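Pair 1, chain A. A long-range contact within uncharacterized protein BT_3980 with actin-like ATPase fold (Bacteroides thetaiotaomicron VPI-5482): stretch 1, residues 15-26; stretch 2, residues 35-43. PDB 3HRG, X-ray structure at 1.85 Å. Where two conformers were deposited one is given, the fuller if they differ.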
# COMPACT_ATOMS: atom_id res chain seq x y z
N ILE A 15 -2.50 9.65 -5.90
CA ILE A 15 -3.20 8.69 -6.72
C ILE A 15 -2.85 7.29 -6.29
O ILE A 15 -1.66 6.96 -6.26
CB ILE A 15 -2.78 8.81 -8.21
CG1 ILE A 15 -3.09 10.21 -8.79
CG2 ILE A 15 -3.49 7.77 -9.08
CD1 ILE A 15 -2.58 10.45 -10.20
N ARG A 16 -3.87 6.48 -5.98
CA ARG A 16 -3.65 5.07 -5.61
C ARG A 16 -4.19 4.22 -6.74
O ARG A 16 -5.38 4.33 -7.08
CB ARG A 16 -4.35 4.66 -4.31
CG ARG A 16 -4.19 3.15 -4.01
CD ARG A 16 -4.73 2.76 -2.65
NE ARG A 16 -6.14 3.12 -2.47
CZ ARG A 16 -7.16 2.28 -2.62
NH1 ARG A 16 -6.96 1.00 -2.92
NH2 ARG A 16 -8.39 2.71 -2.43
N LEU A 17 -3.33 3.36 -7.30
CA LEU A 17 -3.69 2.46 -8.37
C LEU A 17 -3.74 1.02 -7.88
O LEU A 17 -2.82 0.53 -7.21
CB LEU A 17 -2.71 2.55 -9.54
CG LEU A 17 -2.49 3.93 -10.15
CD1 LEU A 17 -1.48 3.84 -11.28
CD2 LEU A 17 -3.80 4.56 -10.62
N SER A 18 -4.84 0.36 -8.16
CA SER A 18 -4.98 -1.04 -7.83
C SER A 18 -5.99 -1.65 -8.77
O SER A 18 -6.75 -0.96 -9.44
CB SER A 18 -5.45 -1.23 -6.39
OG SER A 18 -6.82 -1.03 -6.28
N THR A 19 -6.01 -2.98 -8.80
CA THR A 19 -6.98 -3.69 -9.62
C THR A 19 -8.41 -3.57 -9.04
O THR A 19 -9.36 -3.83 -9.75
CB THR A 19 -6.59 -5.16 -9.74
OG1 THR A 19 -6.52 -5.70 -8.42
CG2 THR A 19 -5.23 -5.30 -10.44
N ASP A 20 -8.52 -3.24 -7.74
CA ASP A 20 -9.78 -3.03 -7.04
C ASP A 20 -10.42 -1.67 -7.26
O ASP A 20 -11.54 -1.46 -6.81
CB ASP A 20 -9.53 -3.10 -5.52
CG ASP A 20 -9.09 -4.46 -5.03
OD1 ASP A 20 -9.28 -5.46 -5.76
OD2 ASP A 20 -8.59 -4.54 -3.87
N GLY A 21 -9.73 -0.74 -7.92
CA GLY A 21 -10.20 0.65 -8.09
C GLY A 21 -9.11 1.69 -7.92
O GLY A 21 -8.04 1.40 -7.40
N PHE A 22 -9.35 2.89 -8.41
CA PHE A 22 -8.39 3.97 -8.27
C PHE A 22 -8.96 5.02 -7.30
O PHE A 22 -10.17 5.34 -7.38
CB PHE A 22 -8.05 4.66 -9.58
CG PHE A 22 -7.61 3.74 -10.72
CD1 PHE A 22 -6.92 2.58 -10.51
CD2 PHE A 22 -7.79 4.18 -12.03
CE1 PHE A 22 -6.50 1.79 -11.58
CE2 PHE A 22 -7.39 3.43 -13.11
CZ PHE A 22 -6.74 2.23 -12.89
N SER A 23 -8.09 5.58 -6.45
CA SER A 23 -8.44 6.60 -5.46
C SER A 23 -7.58 7.80 -5.69
O SER A 23 -6.40 7.68 -5.98
CB SER A 23 -8.18 6.11 -4.03
OG SER A 23 -8.88 4.94 -3.80
N PHE A 24 -8.16 8.97 -5.50
CA PHE A 24 -7.49 10.22 -5.70
C PHE A 24 -7.77 11.15 -4.51
O PHE A 24 -8.91 11.21 -4.03
CB PHE A 24 -8.03 10.90 -6.95
CG PHE A 24 -7.94 10.07 -8.19
CD1 PHE A 24 -8.94 9.18 -8.52
CD2 PHE A 24 -6.86 10.19 -9.03
CE1 PHE A 24 -8.85 8.42 -9.68
CE2 PHE A 24 -6.77 9.45 -10.18
CZ PHE A 24 -7.75 8.55 -10.50
N SER A 25 -6.77 11.86 -4.02
CA SER A 25 -6.99 12.83 -2.96
C SER A 25 -6.13 14.06 -3.21
O SER A 25 -5.04 13.98 -3.79
CB SER A 25 -6.72 12.27 -1.59
OG SER A 25 -5.36 11.94 -1.48
N ILE A 26 -6.63 15.19 -2.77
CA ILE A 26 -5.97 16.48 -2.90
C ILE A 26 -5.71 16.98 -1.48
O ILE A 26 -6.63 17.01 -0.66
CB ILE A 26 -6.83 17.46 -3.76
CG1 ILE A 26 -6.87 16.94 -5.20
CG2 ILE A 26 -6.23 18.85 -3.72
CD1 ILE A 26 -7.57 17.85 -6.20
N GLN A 35 -8.87 16.07 0.95
CA GLN A 35 -10.17 15.81 0.34
C GLN A 35 -10.09 14.64 -0.63
O GLN A 35 -9.35 14.70 -1.63
CB GLN A 35 -10.67 17.07 -0.41
CG GLN A 35 -12.12 16.97 -0.91
CD GLN A 35 -13.12 16.79 0.26
OE1 GLN A 35 -13.09 17.55 1.24
NE2 GLN A 35 -13.99 15.78 0.15
N SER A 36 -10.82 13.56 -0.33
CA SER A 36 -10.87 12.41 -1.23
C SER A 36 -11.71 12.90 -2.33
O SER A 36 -12.91 13.02 -2.20
CB SER A 36 -11.48 11.18 -0.59
OG SER A 36 -10.53 10.66 0.31
N LEU A 37 -11.06 13.21 -3.43
CA LEU A 37 -11.71 13.85 -4.54
C LEU A 37 -12.50 12.94 -5.44
O LEU A 37 -13.54 13.36 -5.97
CB LEU A 37 -10.66 14.59 -5.37
CG LEU A 37 -11.21 15.37 -6.55
CD1 LEU A 37 -12.36 16.26 -6.15
CD2 LEU A 37 -10.07 16.16 -7.14
N PHE A 38 -12.03 11.71 -5.61
CA PHE A 38 -12.71 10.79 -6.48
C PHE A 38 -12.30 9.34 -6.29
O PHE A 38 -11.16 9.05 -5.87
CB PHE A 38 -12.47 11.20 -7.96
N GLU A 39 -13.27 8.45 -6.56
CA GLU A 39 -13.07 7.00 -6.54
C GLU A 39 -13.50 6.53 -7.93
O GLU A 39 -14.67 6.67 -8.29
CB GLU A 39 -13.92 6.31 -5.49
CG GLU A 39 -13.55 6.65 -4.04
CD GLU A 39 -12.25 6.00 -3.55
OE1 GLU A 39 -11.81 4.98 -4.15
OE2 GLU A 39 -11.70 6.49 -2.53
N LYS A 40 -12.56 6.01 -8.71
CA LYS A 40 -12.86 5.50 -10.04
C LYS A 40 -12.97 3.97 -9.94
O LYS A 40 -12.04 3.30 -9.46
CB LYS A 40 -11.80 5.93 -11.03
N GLU A 41 -14.11 3.43 -10.36
CA GLU A 41 -14.35 1.98 -10.35
C GLU A 41 -13.59 1.40 -11.56
O GLU A 41 -13.69 1.96 -12.66
CB GLU A 41 -15.86 1.63 -10.40
CG GLU A 41 -16.13 0.10 -10.42
CD GLU A 41 -17.58 -0.32 -10.16
OE1 GLU A 41 -18.31 0.34 -9.39
OE2 GLU A 41 -17.98 -1.38 -10.69
N VAL A 42 -12.81 0.34 -11.37
CA VAL A 42 -12.05 -0.21 -12.51
C VAL A 42 -12.86 -1.27 -13.23
O VAL A 42 -13.58 -2.04 -12.59
CB VAL A 42 -10.70 -0.83 -12.10
CG1 VAL A 42 -9.77 0.24 -11.55
CG2 VAL A 42 -10.90 -1.95 -11.10
N ASP A 43 -12.77 -1.25 -14.56
CA ASP A 43 -13.41 -2.24 -15.42
C ASP A 43 -12.41 -3.39 -15.45
O ASP A 43 -11.36 -3.30 -16.06
CB ASP A 43 -13.65 -1.63 -16.81
CG ASP A 43 -14.34 -2.58 -17.78
OD1 ASP A 43 -14.19 -3.81 -17.70
OD2 ASP A 43 -15.02 -2.04 -18.68
O HOH W 1 -13.29 -0.83 -8.82
O HOH W 2 -11.95 3.24 -6.06

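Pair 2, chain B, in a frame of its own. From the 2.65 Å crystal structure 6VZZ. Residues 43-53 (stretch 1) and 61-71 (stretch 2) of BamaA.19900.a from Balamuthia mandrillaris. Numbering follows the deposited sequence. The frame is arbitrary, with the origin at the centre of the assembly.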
# COMPACT_ATOMS: atom_id res chain seq x y z
N ILE B 43 -19.48 12.58 -4.17
CA ILE B 43 -20.13 12.41 -2.87
C ILE B 43 -19.04 12.47 -1.81
O ILE B 43 -18.31 11.50 -1.60
CB ILE B 43 -20.92 11.10 -2.79
CG1 ILE B 43 -22.02 11.08 -3.85
CG2 ILE B 43 -21.51 10.95 -1.41
CD1 ILE B 43 -22.78 9.75 -3.91
N GLY B 44 -18.91 13.62 -1.15
CA GLY B 44 -17.98 13.76 -0.05
C GLY B 44 -18.63 13.44 1.29
O GLY B 44 -19.84 13.22 1.40
N GLY B 45 -17.81 13.42 2.33
CA GLY B 45 -18.33 13.14 3.66
C GLY B 45 -19.20 14.24 4.22
O GLY B 45 -19.98 13.98 5.14
N THR B 46 -19.10 15.45 3.68
CA THR B 46 -19.90 16.59 4.11
C THR B 46 -20.75 17.17 2.98
O THR B 46 -21.89 17.57 3.23
CB THR B 46 -18.99 17.70 4.69
OG1 THR B 46 -18.40 17.24 5.90
CG2 THR B 46 -19.77 18.97 4.98
N ASN B 47 -20.22 17.22 1.75
CA ASN B 47 -20.89 17.86 0.63
C ASN B 47 -20.89 16.95 -0.58
O ASN B 47 -19.95 16.18 -0.82
CB ASN B 47 -20.22 19.17 0.22
CG ASN B 47 -19.86 20.01 1.41
OD1 ASN B 47 -20.73 20.45 2.15
ND2 ASN B 47 -18.57 20.25 1.59
N THR B 48 -21.96 17.07 -1.37
CA THR B 48 -22.10 16.36 -2.63
C THR B 48 -22.28 17.37 -3.75
O THR B 48 -23.01 18.35 -3.61
CB THR B 48 -23.28 15.39 -2.57
OG1 THR B 48 -22.89 14.22 -1.85
CG2 THR B 48 -23.75 14.99 -3.96
N ARG B 49 -21.58 17.13 -4.86
CA ARG B 49 -21.66 17.97 -6.04
C ARG B 49 -22.06 17.10 -7.23
O ARG B 49 -21.71 15.92 -7.30
CB ARG B 49 -20.34 18.66 -6.31
CG ARG B 49 -19.94 19.63 -5.22
CD ARG B 49 -18.51 20.13 -5.41
NE ARG B 49 -18.28 21.37 -4.68
CZ ARG B 49 -17.94 21.43 -3.39
NH1 ARG B 49 -17.81 20.32 -2.68
NH2 ARG B 49 -17.75 22.61 -2.81
N LEU B 50 -22.82 17.69 -8.15
CA LEU B 50 -23.27 16.99 -9.34
C LEU B 50 -22.97 17.86 -10.54
O LEU B 50 -23.11 19.09 -10.48
CB LEU B 50 -24.77 16.67 -9.27
CG LEU B 50 -25.35 15.73 -10.34
CD1 LEU B 50 -26.44 14.86 -9.77
CD2 LEU B 50 -25.87 16.51 -11.52
N ALA B 51 -22.55 17.23 -11.63
CA ALA B 51 -22.17 17.96 -12.83
C ALA B 51 -22.57 17.17 -14.07
O ALA B 51 -22.74 15.95 -14.02
CB ALA B 51 -20.67 18.26 -12.86
N LEU B 52 -22.71 17.90 -15.17
CA LEU B 52 -22.99 17.32 -16.47
C LEU B 52 -21.91 17.73 -17.46
O LEU B 52 -21.31 18.81 -17.34
CB LEU B 52 -24.35 17.78 -17.00
CG LEU B 52 -25.53 17.75 -16.04
CD1 LEU B 52 -26.74 18.37 -16.73
CD2 LEU B 52 -25.83 16.33 -15.57
N ALA B 53 -21.66 16.86 -18.43
CA ALA B 53 -20.78 17.19 -19.54
C ALA B 53 -21.29 16.48 -20.79
O ALA B 53 -21.70 15.32 -20.72
CB ALA B 53 -19.33 16.82 -19.25
N PHE B 61 -16.95 21.06 -17.72
CA PHE B 61 -18.26 20.53 -17.35
C PHE B 61 -19.09 21.64 -16.71
O PHE B 61 -18.60 22.73 -16.41
CB PHE B 61 -18.14 19.32 -16.41
CG PHE B 61 -17.38 19.60 -15.15
CD1 PHE B 61 -17.96 20.31 -14.11
CD2 PHE B 61 -16.09 19.14 -14.99
CE1 PHE B 61 -17.25 20.58 -12.94
CE2 PHE B 61 -15.38 19.39 -13.82
CZ PHE B 61 -15.96 20.11 -12.80
N LEU B 62 -20.35 21.32 -16.47
CA LEU B 62 -21.33 22.24 -15.90
C LEU B 62 -21.75 21.72 -14.53
O LEU B 62 -22.40 20.67 -14.43
CB LEU B 62 -22.53 22.37 -16.84
CG LEU B 62 -23.69 23.20 -16.31
CD1 LEU B 62 -23.32 24.67 -16.32
CD2 LEU B 62 -24.96 22.92 -17.11
N GLN B 63 -21.39 22.44 -13.47
CA GLN B 63 -21.86 22.06 -12.14
C GLN B 63 -23.28 22.56 -11.98
O GLN B 63 -23.53 23.76 -12.09
CB GLN B 63 -20.96 22.62 -11.04
CG GLN B 63 -21.48 22.27 -9.63
CD GLN B 63 -20.41 22.35 -8.55
OE1 GLN B 63 -19.46 21.58 -8.56
NE2 GLN B 63 -20.57 23.29 -7.61
N VAL B 64 -24.22 21.65 -11.71
CA VAL B 64 -25.61 22.07 -11.63
C VAL B 64 -26.06 22.19 -10.18
O VAL B 64 -26.90 23.05 -9.86
CB VAL B 64 -26.55 21.12 -12.41
CG1 VAL B 64 -25.92 20.71 -13.72
CG2 VAL B 64 -26.93 19.93 -11.58
N LEU B 65 -25.52 21.37 -9.27
CA LEU B 65 -25.97 21.51 -7.89
C LEU B 65 -24.95 20.94 -6.92
O LEU B 65 -24.28 19.95 -7.20
CB LEU B 65 -27.33 20.85 -7.68
CG LEU B 65 -28.23 21.64 -6.70
CD1 LEU B 65 -28.00 23.15 -6.83
CD2 LEU B 65 -29.70 21.31 -6.92
N LYS B 66 -24.87 21.59 -5.76
CA LYS B 66 -24.13 21.09 -4.61
C LYS B 66 -25.02 21.20 -3.38
O LYS B 66 -25.90 22.06 -3.31
CB LYS B 66 -22.81 21.85 -4.39
CG LYS B 66 -22.96 23.30 -3.95
CD LYS B 66 -21.62 23.87 -3.45
CE LYS B 66 -21.77 25.28 -2.91
NZ LYS B 66 -20.67 25.66 -1.95
N VAL B 67 -24.78 20.33 -2.41
CA VAL B 67 -25.65 20.22 -1.25
C VAL B 67 -24.82 19.72 -0.07
O VAL B 67 -23.83 19.02 -0.25
CB VAL B 67 -26.86 19.30 -1.56
CG1 VAL B 67 -26.40 17.87 -1.81
CG2 VAL B 67 -27.90 19.34 -0.45
N LYS B 68 -25.21 20.13 1.14
CA LYS B 68 -24.60 19.62 2.37
C LYS B 68 -25.42 18.42 2.83
O LYS B 68 -26.59 18.57 3.21
CB LYS B 68 -24.52 20.70 3.44
N ALA B 69 -24.82 17.24 2.80
CA ALA B 69 -25.53 16.00 3.07
C ALA B 69 -24.61 15.05 3.83
O ALA B 69 -23.47 14.83 3.42
CB ALA B 69 -26.00 15.33 1.78
N ASP B 70 -25.12 14.48 4.94
CA ASP B 70 -24.34 13.52 5.70
C ASP B 70 -25.09 12.21 5.92
O ASP B 70 -24.75 11.46 6.84
CB ASP B 70 -23.92 14.11 7.05
CG ASP B 70 -25.07 14.26 7.99
OD1 ASP B 70 -26.16 14.65 7.53
OD2 ASP B 70 -24.90 13.97 9.20
N ASP B 71 -26.09 11.92 5.10
CA ASP B 71 -26.66 10.57 5.04
C ASP B 71 -27.23 10.34 3.64
O ASP B 71 -27.51 11.29 2.90
CB ASP B 71 -27.68 10.32 6.17
CG ASP B 71 -29.07 10.90 5.92
OD1 ASP B 71 -29.34 11.50 4.86
OD2 ASP B 71 -29.93 10.75 6.81
O HOH W 3 -22.35 14.77 0.91
O HOH W 4 -18.09 23.97 -5.80

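The sharpest difference lies where Ser A23 matches Arg B49 and Glu A39 matches Lys B66. In pair 1 this cross-strand couple is a short polar link: Ser A23 OG donates a hydrogen bond to Glu A39 OE1 at 3.0 Å. In pair 2 it brings two like charges close together, with Arg B49 NH2 and Lys B66 NZ 4.3 Å apart. The two long chains pack along their aliphatic parts instead, Arg B49 CG lying 3.7 Å from Lys B66 CB, while a water accepts from Arg B49 NE at 2.8 Å and from Gln B63 NE2 at 3.1 Å.

Beneath these differences the backbones agree closely, 14 central residues superposing to 0.8 Å. Each pair is two antiparallel strands whose axes approach to 4.5 Å, at 146° in pair 1 and 142° in pair 2. Each also has a beta bulge at the same place, between Phe A24 and Ser A25 in one and between Leu B50 and Ala B51 in the other. The extra residue is Leu A37, matched by Val B64. The hydrogen bonding adapts in the same way: Phe A24 N donates to Phe A38 O and Leu A37 N to Phe A24 O, both 3.0 Å, just as Leu B50 N donates to Leu B65 O at 2.9 Å and Val B64 N to Leu B50 O at 3.0 Å. One residue thus bonds to two successive partners, and the ladder resumes beyond it.

The bulge residue is apolar in both, but it is met differently. Leu A37 CD2 reaches Ile A26 CD1 at 3.2 Å; Val B64 serves two leucines, its CG2 3.6 Å from Leu B50 CD2 and its CG1 3.8 Å from Leu B52 CG. On the face that carries Phe A22, Phe A24 and Ile A26, the edge of the Phe A24 ring meets Lys A40 CB, Phe A24 CE1 to Lys A40 CB 4.1 Å, where pair 2 has the smaller Leu B50.

At the other end, Val A42 matches Ala B69 and Phe A22 matches Thr B48. Pair 1 fills the space with carbon: Val A42 CG1 sits over one face of the Phe A22 ring, 3.8 Å from its centroid. Pair 2 uses a water, which accepts from Thr B48 OG1 at 2.9 Å and donates to Gly B44 O at 3.0 Å and Ala B69 O at 2.7 Å. Gly A21, matched by Asn B47, has phi/psi of 139/161, where a CB would jam against the preceding carbonyl; Asn B47, at -132/148, carries a side chain freely. The rule is a shared bulge and ladder, with side chains negotiable around them.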